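Local coordinates for N-acetylglucosaminidase (Paenibacillus barengoltzii, PDB 6INX), which probably hydrolyses N-acetylglucosamine-containing glycans as an N-acetylglucosaminidase of glycoside hydrolase family 18, at residues A235-D243 / S255-F265. Sequence-based numbering, arbitrary orientation.
Sequences AFYSRMWKD and SPGSGGYGPDF
One face of the Tyr261 ring carries the guanidinium of Arg239 in a cation-pi contact, the planes 31° apart and Arg239 CZ 4.0 Å from the Tyr261 ring centroid. At the edge of the same ring lies Tyr237, whose CE2 comes within 3.6 Å of Tyr261 CE1. On one face of the Trp241 indole sits Gly259 CA, a CH-pi contact 3.4 Å from the centroid of the five-membered ring, while Ser255 CB and Gly257 O lie at the indole edge, near its plane; Trp241 NE1 bonds to Gln192 O. At the edge of the guanidinium, Arg239 NH1 gives a hydrogen bond to Gly259 O (2.8 Å), in the carbonyl plane; a bend at chi2 (-78°) turns the chain back to reach it. Arg239 NE forms a salt bridge with Asp186, which also accepts from Tyr237 OH. A glutamine in place of Arg239 would probably leave Asp186 without its charged mate and the Tyr261 face without its cation. The strands that carry these groups, 237-241 and 260-264, pair antiparallel, with a beta bulge between Tyr237 and Arg239, at one side of a five-stranded antiparallel sheet inserted after barrel strand 230-235, as in family 18 enzymes with an alpha/beta insertion in the TIM barrel. Met240 N bonds to Gly260 O at 2.9 Å. Pro263 O is gripped twice by Ser238, through N and through OG (2.8 Å), the latter on a lone pair. Farther along, Ser255 OG donates to Lys242 O (2.6 Å) and accepts from Gly257 N in an ST turn, while a water links it to Lys242 N and Ser258 O.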
ATOM      1  N   ALA A 235       8.067   5.287 -17.797  1.00 11.70           N
ATOM      2  CA  ALA A 235       9.141   4.331 -17.595  1.00 10.76           C
ATOM      3  C   ALA A 235       9.463   3.664 -18.920  1.00 10.62           C
ATOM      4  O   ALA A 235       8.569   3.132 -19.581  1.00 12.25           O
ATOM      5  CB  ALA A 235       8.734   3.272 -16.572  1.00 11.89           C
ATOM      6  N   PHE A 236      10.742   3.674 -19.290  1.00 12.02           N
ATOM      7  CA  PHE A 236      11.222   2.961 -20.471  1.00  9.04           C
ATOM      8  C   PHE A 236      11.677   1.536 -20.147  1.00 10.80           C
ATOM      9  O   PHE A 236      12.529   0.976 -20.852  1.00 13.69           O
ATOM     10  CB  PHE A 236      12.357   3.746 -21.143  1.00 11.64           C
ATOM     11  CG  PHE A 236      11.932   5.028 -21.826  1.00 10.77           C
ATOM     12  CD1 PHE A 236      10.656   5.553 -21.703  1.00 12.32           C
ATOM     13  CD2 PHE A 236      12.861   5.728 -22.590  1.00 12.64           C
ATOM     14  CE1 PHE A 236      10.306   6.740 -22.350  1.00 13.66           C
ATOM     15  CE2 PHE A 236      12.513   6.907 -23.235  1.00 12.95           C
ATOM     16  CZ  PHE A 236      11.253   7.414 -23.110  1.00 13.58           C
ATOM     17  N   TYR A 237      11.113   0.925 -19.105  1.00 10.70           N
ATOM     18  CA  TYR A 237      11.529  -0.399 -18.647  1.00  9.54           C
ATOM     19  C   TYR A 237      10.356  -1.007 -17.890  1.00  9.65           C
ATOM     20  O   TYR A 237       9.382  -0.320 -17.559  1.00 11.20           O
ATOM     21  CB  TYR A 237      12.760  -0.311 -17.724  1.00 13.80           C
ATOM     22  CG  TYR A 237      12.386   0.392 -16.446  1.00 12.54           C
ATOM     23  CD1 TYR A 237      12.354   1.774 -16.389  1.00 13.40           C
ATOM     24  CD2 TYR A 237      11.972  -0.326 -15.321  1.00 12.23           C
ATOM     25  CE1 TYR A 237      11.948   2.443 -15.249  1.00 11.16           C
ATOM     26  CE2 TYR A 237      11.574   0.331 -14.174  1.00 11.76           C
ATOM     27  CZ  TYR A 237      11.561   1.711 -14.150  1.00 12.30           C
ATOM     28  OH  TYR A 237      11.146   2.364 -13.025  1.00 14.36           O
ATOM     29  N   SER A 238      10.485  -2.290 -17.571  1.00 10.96           N
ATOM     30  CA  SER A 238       9.406  -3.052 -16.962  1.00 11.12           C
ATOM     31  C   SER A 238       9.703  -3.442 -15.518  1.00 12.12           C
ATOM     32  O   SER A 238      10.843  -3.443 -15.058  1.00 11.86           O
ATOM     33  CB  SER A 238       9.122  -4.319 -17.775  1.00 11.47           C
ATOM     34  OG  SER A 238      10.198  -5.244 -17.717  1.00 12.26           O
ATOM     35  N   ARG A 239       8.632  -3.807 -14.811  1.00 10.60           N
ATOM     36  CA  ARG A 239       8.710  -4.547 -13.560  1.00 10.28           C
ATOM     37  C   ARG A 239       8.107  -5.922 -13.807  1.00  9.31           C
ATOM     38  O   ARG A 239       7.197  -6.070 -14.625  1.00 10.59           O
ATOM     39  CB  ARG A 239       7.923  -3.829 -12.450  1.00 11.86           C
ATOM     40  CG  ARG A 239       8.662  -2.637 -11.819  1.00 12.25           C
ATOM     41  CD  ARG A 239       9.708  -3.107 -10.828  1.00 15.84           C
ATOM     42  NE  ARG A 239      10.572  -2.013 -10.397  1.00 14.67           N
ATOM     43  CZ  ARG A 239      11.485  -2.121  -9.442  1.00 14.09           C
ATOM     44  NH1 ARG A 239      11.652  -3.267  -8.790  1.00 14.38           N
ATOM     45  NH2 ARG A 239      12.234  -1.072  -9.136  1.00 14.47           N
ATOM     46  N   MET A 240       8.639  -6.940 -13.129  1.00 10.01           N
ATOM     47  CA  MET A 240       8.329  -8.316 -13.494  1.00 12.25           C
ATOM     48  C   MET A 240       8.189  -9.188 -12.259  1.00  9.43           C
ATOM     49  O   MET A 240       8.990  -9.092 -11.329  1.00 11.74           O
ATOM     50  CB  MET A 240       9.450  -8.872 -14.383  1.00 13.82           C
ATOM     51  CG  MET A 240       9.283 -10.330 -14.774  1.00 11.48           C
ATOM     52  SD  MET A 240      10.569 -10.862 -15.940  1.00 16.05           S
ATOM     53  CE  MET A 240      12.009 -10.798 -14.889  1.00 18.90           C
ATOM     54  N   TRP A 241       7.154 -10.028 -12.250  1.00  9.96           N
ATOM     55  CA  TRP A 241       6.950 -11.007 -11.195  1.00 11.92           C
ATOM     56  C   TRP A 241       7.015 -12.411 -11.787  1.00  9.96           C
ATOM     57  O   TRP A 241       6.536 -12.651 -12.904  1.00 11.05           O
ATOM     58  CB  TRP A 241       5.577 -10.828 -10.533  1.00 12.29           C
ATOM     59  CG  TRP A 241       5.421  -9.623  -9.644  1.00 10.65           C
ATOM     60  CD1 TRP A 241       5.441  -9.612  -8.279  1.00 11.07           C
ATOM     61  CD2 TRP A 241       5.184  -8.273 -10.057  1.00 10.34           C
ATOM     62  NE1 TRP A 241       5.227  -8.332  -7.809  1.00 10.30           N
ATOM     63  CE2 TRP A 241       5.062  -7.492  -8.881  1.00 10.18           C
ATOM     64  CE3 TRP A 241       5.066  -7.644 -11.304  1.00 11.21           C
ATOM     65  CZ2 TRP A 241       4.840  -6.115  -8.919  1.00 11.54           C
ATOM     66  CZ3 TRP A 241       4.827  -6.282 -11.341  1.00 11.47           C
ATOM     67  CH2 TRP A 241       4.722  -5.528 -10.154  1.00 12.81           C
ATOM     68  N   LYS A 242       7.566 -13.346 -11.015  1.00 11.64           N
ATOM     69  CA  LYS A 242       7.797 -14.702 -11.483  1.00 13.25           C
ATOM     70  C   LYS A 242       6.886 -15.703 -10.782  1.00 12.40           C
ATOM     71  O   LYS A 242       6.463 -15.497  -9.642  1.00 12.55           O
ATOM     72  CB  LYS A 242       9.250 -15.102 -11.243  1.00 12.56           C
ATOM     73  CG  LYS A 242      10.254 -14.180 -11.939  1.00 13.71           C
ATOM     74  CD  LYS A 242      11.682 -14.572 -11.590  1.00 14.56           C
ATOM     75  CE  LYS A 242      12.675 -13.668 -12.311  1.00 16.46           C
ATOM     76  NZ  LYS A 242      14.093 -13.992 -11.971  1.00 18.55           N
ATOM     77  N   ASP A 243       6.595 -16.797 -11.493  1.00 13.35           N
ATOM     78  CA  ASP A 243       5.893 -17.945 -10.921  1.00 13.91           C
ATOM     79  C   ASP A 243       4.521 -17.558 -10.374  1.00 13.94           C
ATOM     80  O   ASP A 243       4.155 -17.887  -9.242  1.00 15.96           O
ATOM     81  CB  ASP A 243       6.765 -18.648  -9.885  1.00 13.99           C
ATOM     82  CG  ASP A 243       8.080 -19.114 -10.477  1.00 16.33           C
ATOM     83  OD1 ASP A 243       8.041 -19.782 -11.534  1.00 15.96           O
ATOM     84  OD2 ASP A 243       9.134 -18.787  -9.905  1.00 18.39           O
ATOM     85  N   SER A 255       2.813 -13.753  -6.373  1.00 11.46           N
ATOM     86  CA  SER A 255       4.092 -14.364  -6.673  1.00 12.56           C
ATOM     87  C   SER A 255       4.788 -14.760  -5.376  1.00 12.63           C
ATOM     88  O   SER A 255       4.538 -14.161  -4.325  1.00 13.20           O
ATOM     89  CB  SER A 255       4.977 -13.337  -7.391  1.00 12.65           C
ATOM     90  OG  SER A 255       6.275 -13.856  -7.627  1.00 13.50           O
ATOM     91  N   PRO A 256       5.671 -15.761  -5.405  1.00 13.03           N
ATOM     92  CA  PRO A 256       6.521 -16.022  -4.229  1.00 12.42           C
ATOM     93  C   PRO A 256       7.501 -14.901  -3.931  1.00 13.65           C
ATOM     94  O   PRO A 256       7.986 -14.804  -2.799  1.00 15.45           O
ATOM     95  CB  PRO A 256       7.273 -17.309  -4.608  1.00 16.44           C
ATOM     96  CG  PRO A 256       6.505 -17.899  -5.736  1.00 15.72           C
ATOM     97  CD  PRO A 256       5.875 -16.755  -6.474  1.00 13.59           C
ATOM     98  N   GLY A 257       7.815 -14.059  -4.917  1.00 13.71           N
ATOM     99  CA  GLY A 257       8.779 -12.995  -4.743  1.00 12.04           C
ATOM    100  C   GLY A 257       8.192 -11.662  -5.179  1.00 10.58           C
ATOM    101  O   GLY A 257       7.084 -11.594  -5.707  1.00 12.24           O
ATOM    102  N   SER A 258       8.990 -10.617  -4.984  1.00 10.87           N
ATOM    103  CA  SER A 258       8.520  -9.276  -5.304  1.00 11.68           C
ATOM    104  C   SER A 258       8.712  -8.978  -6.792  1.00 11.78           C
ATOM    105  O   SER A 258       9.201  -9.803  -7.569  1.00 12.08           O
ATOM    106  CB  SER A 258       9.231  -8.248  -4.434  1.00 14.38           C
ATOM    107  OG  SER A 258      10.618  -8.267  -4.687  1.00 18.42           O
ATOM    108  N   GLY A 259       8.284  -7.787  -7.204  1.00 11.09           N
ATOM    109  CA  GLY A 259       8.402  -7.369  -8.584  1.00 11.32           C
ATOM    110  C   GLY A 259       9.736  -6.705  -8.844  1.00 11.04           C
ATOM    111  O   GLY A 259       9.898  -5.507  -8.624  1.00 14.07           O
ATOM    112  N   GLY A 260      10.706  -7.492  -9.282  1.00 11.15           N
ATOM    113  CA  GLY A 260      12.006  -6.953  -9.599  1.00 12.27           C
ATOM    114  C   GLY A 260      11.995  -6.278 -10.945  1.00 12.93           C
ATOM    115  O   GLY A 260      10.987  -6.210 -11.644  1.00 12.40           O
ATOM    116  N   TYR A 261      13.152  -5.749 -11.321  1.00 14.15           N
ATOM    117  CA  TYR A 261      13.256  -5.183 -12.655  1.00 12.96           C
ATOM    118  C   TYR A 261      13.055  -6.269 -13.698  1.00 13.91           C
ATOM    119  O   TYR A 261      13.558  -7.389 -13.569  1.00 16.57           O
ATOM    120  CB  TYR A 261      14.631  -4.551 -12.861  1.00 15.12           C
ATOM    121  CG  TYR A 261      14.786  -3.221 -12.180  1.00 15.50           C
ATOM    122  CD1 TYR A 261      14.052  -2.113 -12.588  1.00 15.97           C
ATOM    123  CD2 TYR A 261      15.670  -3.071 -11.120  1.00 22.47           C
ATOM    124  CE1 TYR A 261      14.202  -0.895 -11.961  1.00 17.16           C
ATOM    125  CE2 TYR A 261      15.822  -1.865 -10.488  1.00 21.53           C
ATOM    126  CZ  TYR A 261      15.090  -0.777 -10.908  1.00 23.29           C
ATOM    127  OH  TYR A 261      15.248   0.432 -10.276  1.00 26.31           O
ATOM    128  N   GLY A 262      12.307  -5.933 -14.736  1.00 13.67           N
ATOM    129  CA  GLY A 262      12.191  -6.784 -15.886  1.00 14.31           C
ATOM    130  C   GLY A 262      13.029  -6.228 -17.015  1.00 14.69           C
ATOM    131  O   GLY A 262      13.885  -5.354 -16.827  1.00 16.06           O
ATOM    132  N   PRO A 263      12.788  -6.723 -18.219  1.00 13.94           N
ATOM    133  CA  PRO A 263      13.532  -6.222 -19.379  1.00 13.99           C
ATOM    134  C   PRO A 263      13.272  -4.740 -19.618  1.00 13.83           C
ATOM    135  O   PRO A 263      12.195  -4.214 -19.328  1.00 15.73           O
ATOM    136  CB  PRO A 263      12.987  -7.072 -20.535  1.00 15.51           C
ATOM    137  CG  PRO A 263      12.411  -8.305 -19.869  1.00 19.95           C
ATOM    138  CD  PRO A 263      11.886  -7.839 -18.555  1.00 16.00           C
ATOM    139  N   ASP A 264      14.281  -4.050 -20.153  1.00 13.65           N
ATOM    140  CA  ASP A 264      14.027  -2.699 -20.628  1.00 12.05           C
ATOM    141  C   ASP A 264      13.211  -2.739 -21.916  1.00 12.60           C
ATOM    142  O   ASP A 264      12.956  -3.805 -22.488  1.00 15.25           O
ATOM    143  CB  ASP A 264      15.320  -1.883 -20.766  1.00 12.94           C
ATOM    144  CG  ASP A 264      16.278  -2.424 -21.819  1.00 18.86           C
ATOM    145  OD1 ASP A 264      15.896  -3.252 -22.667  1.00 19.24           O
ATOM    146  OD2 ASP A 264      17.451  -1.989 -21.797  1.00 22.29           O
ATOM    147  N   PHE A 265      12.782  -1.565 -22.378  1.00 13.83           N
ATOM    148  CA  PHE A 265      11.912  -1.556 -23.549  1.00 12.26           C
ATOM    149  C   PHE A 265      12.607  -2.136 -24.779  1.00 13.76           C
ATOM    150  O   PHE A 265      11.966  -2.805 -25.593  1.00 14.98           O
ATOM    151  CB  PHE A 265      11.333  -0.171 -23.832  1.00 14.50           C
ATOM    152  CG  PHE A 265      10.266  -0.191 -24.885  1.00 12.77           C
ATOM    153  CD1 PHE A 265       8.984  -0.607 -24.574  1.00 13.50           C
ATOM    154  CD2 PHE A 265      10.555   0.150 -26.195  1.00 17.26           C
ATOM    155  CE1 PHE A 265       7.995  -0.653 -25.535  1.00 15.30           C
ATOM    156  CE2 PHE A 265       9.567   0.111 -27.169  1.00 17.19           C
ATOM    157  CZ  PHE A 265       8.286  -0.293 -26.835  1.00 16.84           C
TER
HETATM  158  O   HOH W   1      13.846   2.433 -11.057  1.00 21.76           O
HETATM  159  O   HOH W   2       8.484 -12.350  -8.417  1.00 13.17           O